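Local atomic coordinates of uncharacterized protein VP1736 (PDB entry 3LXQ), a protein that is of unknown function but carries a sulfatase-family domain of the alkaline phosphatase superfamily, an alpha/beta fold built around a central mixed sheet. Residues Q177-G182 against K205-P210; R377-Y382 against F386-R391; A325-K330 against P347-S352. All coordinates share one frame; numbering follows the deposited sequence.

Contact 1 (Q177-G182 against K205-P210); sequences QFIYGG and KNYTNP
Y207 brings the hydroxyl end of its ring up to the C-terminal end of strand 175-180, overlapping the backbone at Y180 and G181 and the gamma methyl of I179. The strand belongs to the mixed central sheet of the alkaline phosphatase-like fold, while Y207 sits in the loop that follows the neighbouring parallel strand 200-202, so the contact ties a connecting loop to the edge region of the sheet. It is small, with 131 Å² buried in all, and Y207 supplies about half of it.

One polar interaction defines the geometry. The phenol OH of Y207 donates a hydrogen bond to the carbonyl O of Y180, 3.2 Å away. The approach is not that of a lone-pair bond: the angle at the carbonyl oxygen is 106°, and the donor stands well above the carbonyl plane. The same oxygen lies at the ring edge, near the ring plane, and CE2 of Y207 comes within 3.3 Å of O of Y180. A bond of this shape is probably modest in strength and works together with the surrounding packing.

The Y207 ring reaches the strand because its CG is anti to the carbonyl carbon (chi1 -69°) and CB already points at the opposite segment. I179 meets it at roughly a right angle. CB of Y180 points away from the loop, and its side chain touches F186 and M189, so its backbone oxygen rather than its ring meets Y207. L223 and K226 of helix 220-234 also touch Y207, so its ring contacts helix as well as strand. The CG2 methyl of I179 makes van der Waals contact with the phenol oxygen, 3.6 Å from OH of Y207.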
ATOM      1  N   GLN A 177      -3.965  -9.235 -12.896  1.00 51.05           N
ATOM      2  CA  GLN A 177      -2.617  -9.776 -13.029  1.00 50.50           C
ATOM      3  C   GLN A 177      -1.657  -9.216 -12.002  1.00 47.48           C
ATOM      4  O   GLN A 177      -1.906  -8.177 -11.401  1.00 46.37           O
ATOM      5  CB  GLN A 177      -2.057  -9.551 -14.443  1.00 51.79           C
ATOM      6  CG  GLN A 177      -1.855  -8.088 -14.809  1.00 51.64           C
ATOM      7  CD  GLN A 177      -1.063  -7.887 -16.087  1.00 53.94           C
ATOM      8  OE1 GLN A 177      -0.920  -8.803 -16.904  1.00 57.31           O
ATOM      9  NE2 GLN A 177      -0.540  -6.678 -16.268  1.00 52.26           N
ATOM     10  N   PHE A 178      -0.555  -9.936 -11.823  1.00 46.69           N
ATOM     11  CA  PHE A 178       0.541  -9.537 -10.972  1.00 43.77           C
ATOM     12  C   PHE A 178       1.788  -9.623 -11.833  1.00 44.16           C
ATOM     13  O   PHE A 178       2.040 -10.646 -12.435  1.00 45.46           O
ATOM     14  CB  PHE A 178       0.634 -10.509  -9.798  1.00 43.12           C
ATOM     15  CG  PHE A 178       1.867 -10.340  -8.942  1.00 41.24           C
ATOM     16  CD1 PHE A 178       2.192  -9.108  -8.369  1.00 38.61           C
ATOM     17  CD2 PHE A 178       2.678 -11.439  -8.668  1.00 41.53           C
ATOM     18  CE1 PHE A 178       3.329  -8.962  -7.555  1.00 36.08           C
ATOM     19  CE2 PHE A 178       3.806 -11.309  -7.854  1.00 40.34           C
ATOM     20  CZ  PHE A 178       4.130 -10.065  -7.292  1.00 38.76           C
ATOM     21  N   ILE A 179       2.545  -8.538 -11.923  1.00 43.09           N
ATOM     22  CA  ILE A 179       3.814  -8.575 -12.636  1.00 43.61           C
ATOM     23  C   ILE A 179       4.958  -8.417 -11.638  1.00 41.54           C
ATOM     24  O   ILE A 179       5.003  -7.448 -10.890  1.00 39.81           O
ATOM     25  CB  ILE A 179       3.939  -7.504 -13.748  1.00 44.57           C
ATOM     26  CG1 ILE A 179       2.719  -7.528 -14.688  1.00 47.01           C
ATOM     27  CG2 ILE A 179       5.221  -7.741 -14.563  1.00 45.17           C
ATOM     28  CD1 ILE A 179       2.728  -6.408 -15.761  1.00 48.40           C
ATOM     29  N   TYR A 180       5.881  -9.371 -11.680  1.00 42.04           N
ATOM     30  CA  TYR A 180       7.027  -9.447 -10.785  1.00 40.92           C
ATOM     31  C   TYR A 180       8.271  -9.843 -11.596  1.00 42.82           C
ATOM     32  O   TYR A 180       8.156 -10.534 -12.607  1.00 44.58           O
ATOM     33  CB  TYR A 180       6.724 -10.505  -9.727  1.00 39.85           C
ATOM     34  CG  TYR A 180       7.677 -10.580  -8.562  1.00 38.15           C
ATOM     35  CD1 TYR A 180       8.042  -9.440  -7.860  1.00 35.84           C
ATOM     36  CD2 TYR A 180       8.172 -11.814  -8.131  1.00 38.82           C
ATOM     37  CE1 TYR A 180       8.898  -9.514  -6.786  1.00 35.66           C
ATOM     38  CE2 TYR A 180       9.034 -11.904  -7.052  1.00 37.10           C
ATOM     39  CZ  TYR A 180       9.396 -10.747  -6.384  1.00 36.41           C
ATOM     40  OH  TYR A 180      10.245 -10.817  -5.312  1.00 35.04           O
ATOM     41  N   GLY A 181       9.448  -9.415 -11.143  1.00 42.50           N
ATOM     42  CA  GLY A 181      10.708  -9.734 -11.801  1.00 44.46           C
ATOM     43  C   GLY A 181      11.393 -11.039 -11.384  1.00 45.41           C
ATOM     44  O   GLY A 181      12.156 -11.618 -12.164  1.00 46.71           O
ATOM     45  N   GLY A 182      11.122 -11.489 -10.158  1.00 44.30           N
ATOM     46  CA  GLY A 182      11.720 -12.696  -9.595  1.00 44.90           C
ATOM     47  C   GLY A 182      10.781 -13.885  -9.586  1.00 45.51           C
ATOM     48  O   GLY A 182       9.946 -14.031 -10.481  1.00 46.64           O
ATOM     49  N   LYS A 205      10.199 -16.511 -15.163  1.00 58.02           N
ATOM     50  CA  LYS A 205      10.155 -17.506 -16.233  1.00 60.75           C
ATOM     51  C   LYS A 205       9.544 -16.983 -17.546  1.00 61.54           C
ATOM     52  O   LYS A 205       9.721 -17.602 -18.595  1.00 64.01           O
ATOM     53  CB  LYS A 205       9.422 -18.769 -15.756  1.00 62.99           C
ATOM     54  CG  LYS A 205       7.953 -18.566 -15.399  1.00 62.37           C
ATOM     55  CD  LYS A 205       7.355 -19.800 -14.741  1.00 65.42           C
ATOM     56  CE  LYS A 205       5.835 -19.729 -14.748  1.00 66.46           C
ATOM     57  NZ  LYS A 205       5.216 -20.858 -13.993  1.00 69.78           N
ATOM     58  N   ASN A 206       8.852 -15.845 -17.477  1.00 59.21           N
ATOM     59  CA  ASN A 206       8.172 -15.236 -18.628  1.00 60.49           C
ATOM     60  C   ASN A 206       8.958 -14.113 -19.338  1.00 59.98           C
ATOM     61  O   ASN A 206       8.464 -13.546 -20.313  1.00 61.58           O
ATOM     62  CB  ASN A 206       6.783 -14.695 -18.219  1.00 59.86           C
ATOM     63  CG  ASN A 206       5.900 -15.744 -17.539  1.00 60.40           C
ATOM     64  OD1 ASN A 206       5.607 -15.646 -16.345  1.00 56.86           O
ATOM     65  ND2 ASN A 206       5.467 -16.744 -18.301  1.00 64.00           N
ATOM     66  N   TYR A 207      10.155 -13.780 -18.851  1.00 58.36           N
ATOM     67  CA  TYR A 207      10.994 -12.739 -19.482  1.00 58.54           C
ATOM     68  C   TYR A 207      11.978 -13.304 -20.507  1.00 61.14           C
ATOM     69  O   TYR A 207      12.944 -13.997 -20.156  1.00 60.81           O
ATOM     70  CB  TYR A 207      11.775 -11.942 -18.438  1.00 55.94           C
ATOM     71  CG  TYR A 207      10.934 -11.048 -17.551  1.00 54.42           C
ATOM     72  CD1 TYR A 207      10.870  -9.669 -17.776  1.00 53.81           C
ATOM     73  CD2 TYR A 207      10.220 -11.578 -16.471  1.00 52.90           C
ATOM     74  CE1 TYR A 207      10.108  -8.844 -16.957  1.00 52.34           C
ATOM     75  CE2 TYR A 207       9.455 -10.765 -15.645  1.00 52.12           C
ATOM     76  CZ  TYR A 207       9.398  -9.399 -15.896  1.00 52.07           C
ATOM     77  OH  TYR A 207       8.648  -8.599 -15.070  1.00 50.38           O
ATOM     78  N   THR A 208      11.741 -12.977 -21.772  1.00 64.07           N
ATOM     79  CA  THR A 208      12.520 -13.533 -22.865  1.00 67.03           C
ATOM     80  C   THR A 208      13.982 -13.057 -22.904  1.00 66.05           C
ATOM     81  O   THR A 208      14.889 -13.889 -22.952  1.00 67.35           O
ATOM     82  CB  THR A 208      11.826 -13.313 -24.229  1.00 71.04           C
ATOM     83  OG1 THR A 208      11.370 -11.956 -24.326  1.00 70.77           O
ATOM     84  CG2 THR A 208      10.634 -14.262 -24.387  1.00 73.80           C
ATOM     85  N   ASN A 209      14.215 -11.741 -22.888  1.00 64.50           N
ATOM     86  CA  ASN A 209      15.584 -11.218 -23.067  1.00 64.10           C
ATOM     87  C   ASN A 209      15.953 -10.010 -22.205  1.00 61.60           C
ATOM     88  O   ASN A 209      16.167  -8.921 -22.736  1.00 62.20           O
ATOM     89  CB  ASN A 209      15.867 -10.906 -24.552  1.00 67.44           C
ATOM     90  CG  ASN A 209      16.689 -11.986 -25.243  1.00 69.11           C
ATOM     91  OD1 ASN A 209      17.518 -12.660 -24.627  1.00 66.91           O
ATOM     92  ND2 ASN A 209      16.472 -12.137 -26.540  1.00 73.03           N
ATOM     93  N   PRO A 210      16.083 -10.212 -20.880  1.00 59.07           N
ATOM     94  CA  PRO A 210      16.293  -9.087 -19.972  1.00 57.36           C
ATOM     95  C   PRO A 210      17.688  -8.478 -20.070  1.00 58.01           C
ATOM     96  O   PRO A 210      18.681  -9.206 -20.125  1.00 58.22           O
ATOM     97  CB  PRO A 210      16.085  -9.699 -18.574  1.00 55.66           C
ATOM     98  CG  PRO A 210      15.940 -11.212 -18.784  1.00 57.17           C
ATOM     99  CD  PRO A 210      16.304 -11.505 -20.217  1.00 58.62           C
TER

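Contact 2 (R377-Y382 against F386-R391); sequences RAMMQY and FGYLTR
Strands 377-382 and 386-390 run antiparallel as a beta hairpin, their axes 4.6 Å apart, with hydrogen-bonded pairs A378-L389 and M380-G387 each closed by two backbone N-H to O bonds. Of the non-hydrogen-bonded pairs, M379-Y388 lies between them and Q381-F386 beyond, on one face of the sheet.

There selenomethionine M379 lies along two rings. Its CB rests 3.7 Å from CZ of F386, and its selenium at the ring edge makes a Met-aromatic contact. M379 and Y388 lie side by side, pointing the same way, with CG of M379 3.8 Å from CE1 of Y388. At another part of the F386 edge, OE1 of Q381 is 3.4 Å from CD2 of F386, while NE2 of Q381 is hydrogen-bonded to OH of Y45. On the other face, CE of M380 presses on CB of L389 at 3.2 Å, tighter than usual van der Waals contact.

Chi1 of R377 (68°) sets CG between backbone N and carbonyl carbon, 3.4 Å from OH of Y388; the bend at chi2 keeps CD by the ring end. A water bridges NE of R377 and OH of Y388. D345, salt-bridged to NH2, probably offsets the buried charge of R377, with R365 close by.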
ATOM      1  N   ARG A 377      -5.613  10.040  10.036  1.00 26.38           N
ATOM      2  CA  ARG A 377      -4.975   9.022  10.889  1.00 25.63           C
ATOM      3  C   ARG A 377      -4.089   8.071  10.101  1.00 25.38           C
ATOM      4  O   ARG A 377      -4.262   7.892   8.881  1.00 24.64           O
ATOM      5  CB  ARG A 377      -6.009   8.218  11.703  1.00 25.55           C
ATOM      6  CG  ARG A 377      -6.922   7.282  10.873  1.00 23.87           C
ATOM      7  CD  ARG A 377      -6.305   5.870  10.691  1.00 25.43           C
ATOM      8  NE  ARG A 377      -7.112   5.061   9.768  1.00 24.15           N
ATOM      9  CZ  ARG A 377      -6.991   5.056   8.440  1.00 23.36           C
ATOM     10  NH1 ARG A 377      -6.065   5.802   7.836  1.00 21.86           N
ATOM     11  NH2 ARG A 377      -7.798   4.278   7.706  1.00 21.65           N
ATOM     12  N   ALA A 378      -3.157   7.456  10.824  1.00 24.94           N
ATOM     13  CA  ALA A 378      -2.329   6.378  10.300  1.00 25.66           C
ATOM     14  C   ALA A 378      -2.151   5.315  11.375  1.00 26.36           C
ATOM     15  O   ALA A 378      -1.743   5.615  12.529  1.00 26.81           O
ATOM     16  CB  ALA A 378      -0.947   6.914   9.853  1.00 26.03           C
HETATM   17  N   MSE A 379      -2.462   4.084  11.004  1.00 25.76           N
HETATM   18  CA  MSE A 379      -2.136   2.935  11.835  1.00 27.11           C
HETATM   19  C   MSE A 379      -0.799   2.380  11.392  1.00 27.32           C
HETATM   20  O   MSE A 379      -0.561   2.218  10.207  1.00 26.56           O
HETATM   21  CB  MSE A 379      -3.195   1.836  11.686  1.00 26.71           C
HETATM   22  CG  MSE A 379      -4.619   2.340  11.717  1.00 27.93           C
HETATM   23 SE   MSE A 379      -5.744   0.743  11.745  1.00 36.00          SE
HETATM   24  CE  MSE A 379      -7.299   1.455  10.737  1.00 32.41           C
HETATM   25  N   MSE A 380       0.068   2.063  12.342  1.00 28.71           N
HETATM   26  CA  MSE A 380       1.308   1.391  11.983  1.00 30.23           C
HETATM   27  C   MSE A 380       1.769   0.339  12.989  1.00 30.71           C
HETATM   28  O   MSE A 380       1.673   0.521  14.212  1.00 31.31           O
HETATM   29  CB  MSE A 380       2.401   2.381  11.540  1.00 31.39           C
HETATM   30  CG  MSE A 380       2.737   3.462  12.505  1.00 36.04           C
HETATM   31 SE   MSE A 380       3.131   5.204  11.673  1.00 42.10          SE
HETATM   32  CE  MSE A 380       1.898   6.166  12.826  1.00 40.04           C
ATOM     33  N   GLN A 381       2.196  -0.799  12.443  1.00 30.36           N
ATOM     34  CA  GLN A 381       2.619  -1.941  13.240  1.00 31.02           C
ATOM     35  C   GLN A 381       4.100  -2.137  13.065  1.00 31.64           C
ATOM     36  O   GLN A 381       4.565  -2.393  11.953  1.00 31.23           O
ATOM     37  CB  GLN A 381       1.897  -3.208  12.790  1.00 30.98           C
ATOM     38  CG  GLN A 381       2.092  -4.399  13.710  1.00 32.22           C
ATOM     39  CD  GLN A 381       1.083  -4.430  14.854  1.00 33.74           C
ATOM     40  OE1 GLN A 381      -0.101  -4.156  14.653  1.00 32.31           O
ATOM     41  NE2 GLN A 381       1.548  -4.786  16.058  1.00 33.72           N
ATOM     42  N   TYR A 382       4.834  -2.010  14.169  1.00 32.76           N
ATOM     43  CA  TYR A 382       6.253  -2.283  14.201  1.00 34.14           C
ATOM     44  C   TYR A 382       6.476  -3.543  15.041  1.00 35.67           C
ATOM     45  O   TYR A 382       6.578  -3.472  16.273  1.00 36.05           O
ATOM     46  CB  TYR A 382       7.037  -1.082  14.764  1.00 34.86           C
ATOM     47  CG  TYR A 382       8.533  -1.300  14.795  1.00 36.96           C
ATOM     48  CD1 TYR A 382       9.281  -1.277  13.611  1.00 37.69           C
ATOM     49  CD2 TYR A 382       9.209  -1.529  15.999  1.00 37.67           C
ATOM     50  CE1 TYR A 382      10.643  -1.481  13.618  1.00 40.06           C
ATOM     51  CE2 TYR A 382      10.581  -1.737  16.018  1.00 40.51           C
ATOM     52  CZ  TYR A 382      11.290  -1.711  14.819  1.00 41.18           C
ATOM     53  OH  TYR A 382      12.641  -1.905  14.796  1.00 42.78           O
ATOM     54  N   PHE A 386       1.843  -1.539  18.114  1.00 33.01           N
ATOM     55  CA  PHE A 386       0.854  -0.902  17.246  1.00 30.93           C
ATOM     56  C   PHE A 386       0.754   0.570  17.585  1.00 31.01           C
ATOM     57  O   PHE A 386       0.613   0.948  18.764  1.00 31.91           O
ATOM     58  CB  PHE A 386      -0.524  -1.559  17.396  1.00 30.46           C
ATOM     59  CG  PHE A 386      -1.623  -0.887  16.581  1.00 29.98           C
ATOM     60  CD1 PHE A 386      -2.399   0.149  17.134  1.00 28.50           C
ATOM     61  CD2 PHE A 386      -1.902  -1.307  15.281  1.00 27.32           C
ATOM     62  CE1 PHE A 386      -3.435   0.756  16.371  1.00 28.51           C
ATOM     63  CE2 PHE A 386      -2.920  -0.708  14.526  1.00 25.82           C
ATOM     64  CZ  PHE A 386      -3.683   0.322  15.067  1.00 25.73           C
ATOM     65  N   GLY A 387       0.825   1.399  16.550  1.00 29.87           N
ATOM     66  CA  GLY A 387       0.719   2.842  16.700  1.00 30.06           C
ATOM     67  C   GLY A 387      -0.448   3.443  15.950  1.00 29.21           C
ATOM     68  O   GLY A 387      -0.776   3.020  14.840  1.00 27.42           O
ATOM     69  N   TYR A 388      -1.090   4.420  16.580  1.00 30.23           N
ATOM     70  CA  TYR A 388      -2.202   5.152  15.977  1.00 29.58           C
ATOM     71  C   TYR A 388      -1.867   6.645  16.001  1.00 30.33           C
ATOM     72  O   TYR A 388      -1.848   7.295  17.064  1.00 32.09           O
ATOM     73  CB  TYR A 388      -3.518   4.857  16.715  1.00 29.64           C
ATOM     74  CG  TYR A 388      -4.782   5.139  15.902  1.00 29.65           C
ATOM     75  CD1 TYR A 388      -5.337   4.164  15.068  1.00 29.50           C
ATOM     76  CD2 TYR A 388      -5.427   6.378  15.987  1.00 29.77           C
ATOM     77  CE1 TYR A 388      -6.515   4.424  14.330  1.00 27.94           C
ATOM     78  CE2 TYR A 388      -6.572   6.646  15.266  1.00 29.84           C
ATOM     79  CZ  TYR A 388      -7.111   5.670  14.439  1.00 27.40           C
ATOM     80  OH  TYR A 388      -8.241   5.957  13.741  1.00 29.22           O
ATOM     81  N   LEU A 389      -1.549   7.159  14.821  1.00 29.90           N
ATOM     82  CA  LEU A 389      -1.182   8.550  14.620  1.00 30.67           C
ATOM     83  C   LEU A 389      -2.382   9.359  14.124  1.00 30.58           C
ATOM     84  O   LEU A 389      -3.054   8.970  13.155  1.00 29.62           O
ATOM     85  CB  LEU A 389      -0.018   8.658  13.621  1.00 30.91           C
ATOM     86  CG  LEU A 389       0.511  10.067  13.279  1.00 32.02           C
ATOM     87  CD1 LEU A 389       1.310  10.698  14.441  1.00 34.19           C
ATOM     88  CD2 LEU A 389       1.336  10.075  11.991  1.00 31.08           C
ATOM     89  N   THR A 390      -2.667  10.458  14.821  1.00 32.02           N
ATOM     90  CA  THR A 390      -3.637  11.460  14.364  1.00 32.42           C
ATOM     91  C   THR A 390      -2.981  12.845  14.426  1.00 34.30           C
ATOM     92  O   THR A 390      -1.843  12.977  14.866  1.00 36.16           O
ATOM     93  CB  THR A 390      -4.928  11.466  15.232  1.00 32.64           C
ATOM     94  OG1 THR A 390      -4.683  12.197  16.433  1.00 35.05           O
ATOM     95  CG2 THR A 390      -5.373  10.046  15.591  1.00 31.77           C
ATOM     96  N   ARG A 391      -3.695  13.879  13.996  1.00 42.63           N
ATOM     97  CA  ARG A 391      -3.120  15.223  13.973  1.00 46.53           C
ATOM     98  C   ARG A 391      -2.838  15.766  15.374  1.00 48.25           C
ATOM     99  O   ARG A 391      -2.053  16.699  15.537  1.00 51.14           O
ATOM    100  CB  ARG A 391      -4.032  16.176  13.206  1.00 48.65           C
ATOM    101  CG  ARG A 391      -3.894  16.091  11.701  1.00 49.42           C
ATOM    102  CD  ARG A 391      -2.549  16.629  11.230  1.00 51.69           C
ATOM    103  NE  ARG A 391      -2.385  16.479   9.787  1.00 52.66           N
ATOM    104  CZ  ARG A 391      -1.310  16.864   9.101  1.00 55.78           C
ATOM    105  NH1 ARG A 391      -1.268  16.689   7.787  1.00 55.29           N
ATOM    106  NH2 ARG A 391      -0.275  17.429   9.719  1.00 58.11           N
TER
HETATM  107  O   HOH W   1      -9.343   4.597  11.600  1.00 28.56           O

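Contact 3 (A325-K330 against P347-S352); sequences ALIIGK and PPTLLS
I327 meets the helix through a single atom, its delta methyl. CD1 touches CD2 of L350 at 3.9 Å and CG2 of T349 at 4.1 Å, so one strand residue is shared by two consecutive helix residues. All three side chains are buried, and no hydrogen bond crosses between the segments.

A chi2 of 175° extends the I327 side chain so that CD1 reaches the helix. CB of L350 does not point at the strand, but its CD2 end comes nearer. T349 meets I327 through CG2, while its hydroxyl is hydrogen-bonded elsewhere, to the carbonyl oxygens of D345 and R365 and to the N-H of L367.

Further out, backbone bonds hold I327 to W121 on one neighbouring strand, while strand 298-304 flanks the other side, its I299 and I301 touching the I327 side chain. F123 also packs on I327, and W121 on T349. On the helix, L351 turns to helix 165-171, and S352 OG bonds to D366. Strand 322-328 and helix 346-353 thus meet as a helix packed on the face of a central mixed beta sheet, the layered alpha/beta arrangement of the alkaline phosphatase superfamily.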
ATOM      1  N   ALA A 325       3.480   8.332  -2.039  1.00 35.71           N
ATOM      2  CA  ALA A 325       2.336   7.789  -2.745  1.00 35.64           C
ATOM      3  C   ALA A 325       1.956   8.821  -3.766  1.00 36.78           C
ATOM      4  O   ALA A 325       1.886  10.001  -3.452  1.00 37.50           O
ATOM      5  CB  ALA A 325       1.172   7.515  -1.793  1.00 34.35           C
ATOM      6  N   LEU A 326       1.732   8.366  -4.991  1.00 37.83           N
ATOM      7  CA  LEU A 326       1.394   9.243  -6.099  1.00 39.62           C
ATOM      8  C   LEU A 326       0.321   8.598  -6.940  1.00 40.01           C
ATOM      9  O   LEU A 326       0.471   7.463  -7.375  1.00 39.37           O
ATOM     10  CB  LEU A 326       2.642   9.494  -6.958  1.00 41.05           C
ATOM     11  CG  LEU A 326       2.752  10.503  -8.119  1.00 43.17           C
ATOM     12  CD1 LEU A 326       2.859   9.774  -9.437  1.00 46.25           C
ATOM     13  CD2 LEU A 326       1.651  11.562  -8.174  1.00 44.43           C
ATOM     14  N   ILE A 327      -0.769   9.318  -7.167  1.00 40.95           N
ATOM     15  CA  ILE A 327      -1.766   8.855  -8.106  1.00 41.45           C
ATOM     16  C   ILE A 327      -1.668   9.774  -9.314  1.00 44.06           C
ATOM     17  O   ILE A 327      -1.706  10.999  -9.195  1.00 44.80           O
ATOM     18  CB  ILE A 327      -3.188   8.828  -7.507  1.00 41.35           C
ATOM     19  CG1 ILE A 327      -3.258   7.851  -6.319  1.00 38.98           C
ATOM     20  CG2 ILE A 327      -4.214   8.464  -8.585  1.00 41.80           C
ATOM     21  CD1 ILE A 327      -4.607   7.848  -5.590  1.00 36.96           C
ATOM     22  N   ILE A 328      -1.508   9.162 -10.475  1.00 45.33           N
ATOM     23  CA  ILE A 328      -1.241   9.897 -11.693  1.00 47.93           C
ATOM     24  C   ILE A 328      -2.019   9.253 -12.835  1.00 49.47           C
ATOM     25  O   ILE A 328      -2.269   8.041 -12.843  1.00 48.45           O
ATOM     26  CB  ILE A 328       0.291   9.982 -11.975  1.00 48.16           C
ATOM     27  CG1 ILE A 328       0.595  10.921 -13.150  1.00 51.18           C
ATOM     28  CG2 ILE A 328       0.905   8.587 -12.151  1.00 46.54           C
ATOM     29  CD1 ILE A 328       2.066  11.364 -13.222  1.00 53.27           C
ATOM     30  N   GLY A 329      -2.440  10.089 -13.774  1.00 51.75           N
ATOM     31  CA  GLY A 329      -3.215   9.629 -14.901  1.00 53.52           C
ATOM     32  C   GLY A 329      -3.873  10.826 -15.523  1.00 56.31           C
ATOM     33  O   GLY A 329      -3.970  11.882 -14.893  1.00 55.52           O
ATOM     34  N   LYS A 330      -4.305  10.655 -16.769  1.00 59.10           N
ATOM     35  CA  LYS A 330      -5.120  11.648 -17.469  1.00 62.33           C
ATOM     36  C   LYS A 330      -6.359  11.980 -16.631  1.00 62.10           C
ATOM     37  O   LYS A 330      -6.995  11.085 -16.062  1.00 61.31           O
ATOM     38  CB  LYS A 330      -5.529  11.113 -18.842  1.00 64.64           C
ATOM     39  N   PRO A 347      -6.748   1.286  -1.702  1.00 31.08           N
ATOM     40  CA  PRO A 347      -7.703   0.553  -2.544  1.00 31.98           C
ATOM     41  C   PRO A 347      -9.099   1.182  -2.630  1.00 32.14           C
ATOM     42  O   PRO A 347      -9.618   1.239  -3.730  1.00 33.34           O
ATOM     43  CB  PRO A 347      -7.769  -0.849  -1.931  1.00 30.76           C
ATOM     44  CG  PRO A 347      -6.686  -0.922  -0.924  1.00 29.63           C
ATOM     45  CD  PRO A 347      -6.042   0.411  -0.747  1.00 29.86           C
ATOM     46  N   PRO A 348      -9.709   1.620  -1.491  1.00 31.32           N
ATOM     47  CA  PRO A 348     -10.999   2.345  -1.611  1.00 32.11           C
ATOM     48  C   PRO A 348     -10.913   3.623  -2.455  1.00 33.53           C
ATOM     49  O   PRO A 348     -11.829   3.922  -3.233  1.00 34.33           O
ATOM     50  CB  PRO A 348     -11.380   2.687  -0.151  1.00 30.77           C
ATOM     51  CG  PRO A 348     -10.298   2.094   0.725  1.00 30.33           C
ATOM     52  CD  PRO A 348      -9.413   1.238  -0.095  1.00 29.67           C
ATOM     53  N   THR A 349      -9.818   4.368  -2.305  1.00 33.42           N
ATOM     54  CA  THR A 349      -9.581   5.552  -3.139  1.00 34.42           C
ATOM     55  C   THR A 349      -9.487   5.216  -4.636  1.00 36.15           C
ATOM     56  O   THR A 349     -10.111   5.891  -5.476  1.00 38.12           O
ATOM     57  CB  THR A 349      -8.323   6.318  -2.684  1.00 34.09           C
ATOM     58  OG1 THR A 349      -8.443   6.663  -1.295  1.00 33.11           O
ATOM     59  CG2 THR A 349      -8.105   7.582  -3.516  1.00 35.64           C
ATOM     60  N   LEU A 350      -8.733   4.171  -4.965  1.00 36.12           N
ATOM     61  CA  LEU A 350      -8.481   3.808  -6.360  1.00 37.72           C
ATOM     62  C   LEU A 350      -9.732   3.281  -7.062  1.00 38.89           C
ATOM     63  O   LEU A 350     -10.003   3.662  -8.214  1.00 41.43           O
ATOM     64  CB  LEU A 350      -7.323   2.806  -6.462  1.00 36.99           C
ATOM     65  CG  LEU A 350      -5.950   3.312  -5.984  1.00 36.27           C
ATOM     66  CD1 LEU A 350      -5.030   2.152  -5.619  1.00 34.03           C
ATOM     67  CD2 LEU A 350      -5.292   4.240  -7.000  1.00 36.84           C
ATOM     68  N   LEU A 351     -10.499   2.430  -6.374  1.00 38.08           N
ATOM     69  CA  LEU A 351     -11.782   1.950  -6.912  1.00 39.23           C
ATOM     70  C   LEU A 351     -12.713   3.107  -7.261  1.00 40.89           C
ATOM     71  O   LEU A 351     -13.431   3.078  -8.273  1.00 42.25           O
ATOM     72  CB  LEU A 351     -12.493   1.026  -5.921  1.00 37.93           C
ATOM     73  CG  LEU A 351     -11.948  -0.380  -5.676  1.00 37.50           C
ATOM     74  CD1 LEU A 351     -12.911  -1.113  -4.765  1.00 37.28           C
ATOM     75  CD2 LEU A 351     -11.717  -1.170  -6.977  1.00 40.16           C
ATOM     76  N   SER A 352     -12.691   4.122  -6.407  1.00 40.43           N
ATOM     77  CA  SER A 352     -13.529   5.288  -6.576  1.00 42.13           C
ATOM     78  C   SER A 352     -13.073   6.067  -7.795  1.00 44.19           C
ATOM     79  O   SER A 352     -13.908   6.571  -8.556  1.00 46.26           O
ATOM     80  CB  SER A 352     -13.488   6.152  -5.311  1.00 40.82           C
ATOM     81  OG  SER A 352     -14.517   7.134  -5.300  1.00 42.90           O
TER

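Along the chain the order is contact 1, contact 3, contact 2, each closing before the next opens. Contacts 1 and 3 both belong to the sulfatase-family part of the chain and share its central mixed beta sheet, through strands 175-180 and 322-328; their centres are 25 Å apart and their nearest atoms about 12 Å. Contact 2 belongs to a separate antiparallel sheet, with its centre 22 Å from that of contact 3 and 35 Å from that of contact 1; contacts 1 and 2 lie on opposite sides of the chain's centre. No two contacts touch. Contacts 1 and 3 thus pack a loop and a helix on the central sheet, while contact 2 pairs strands of the second.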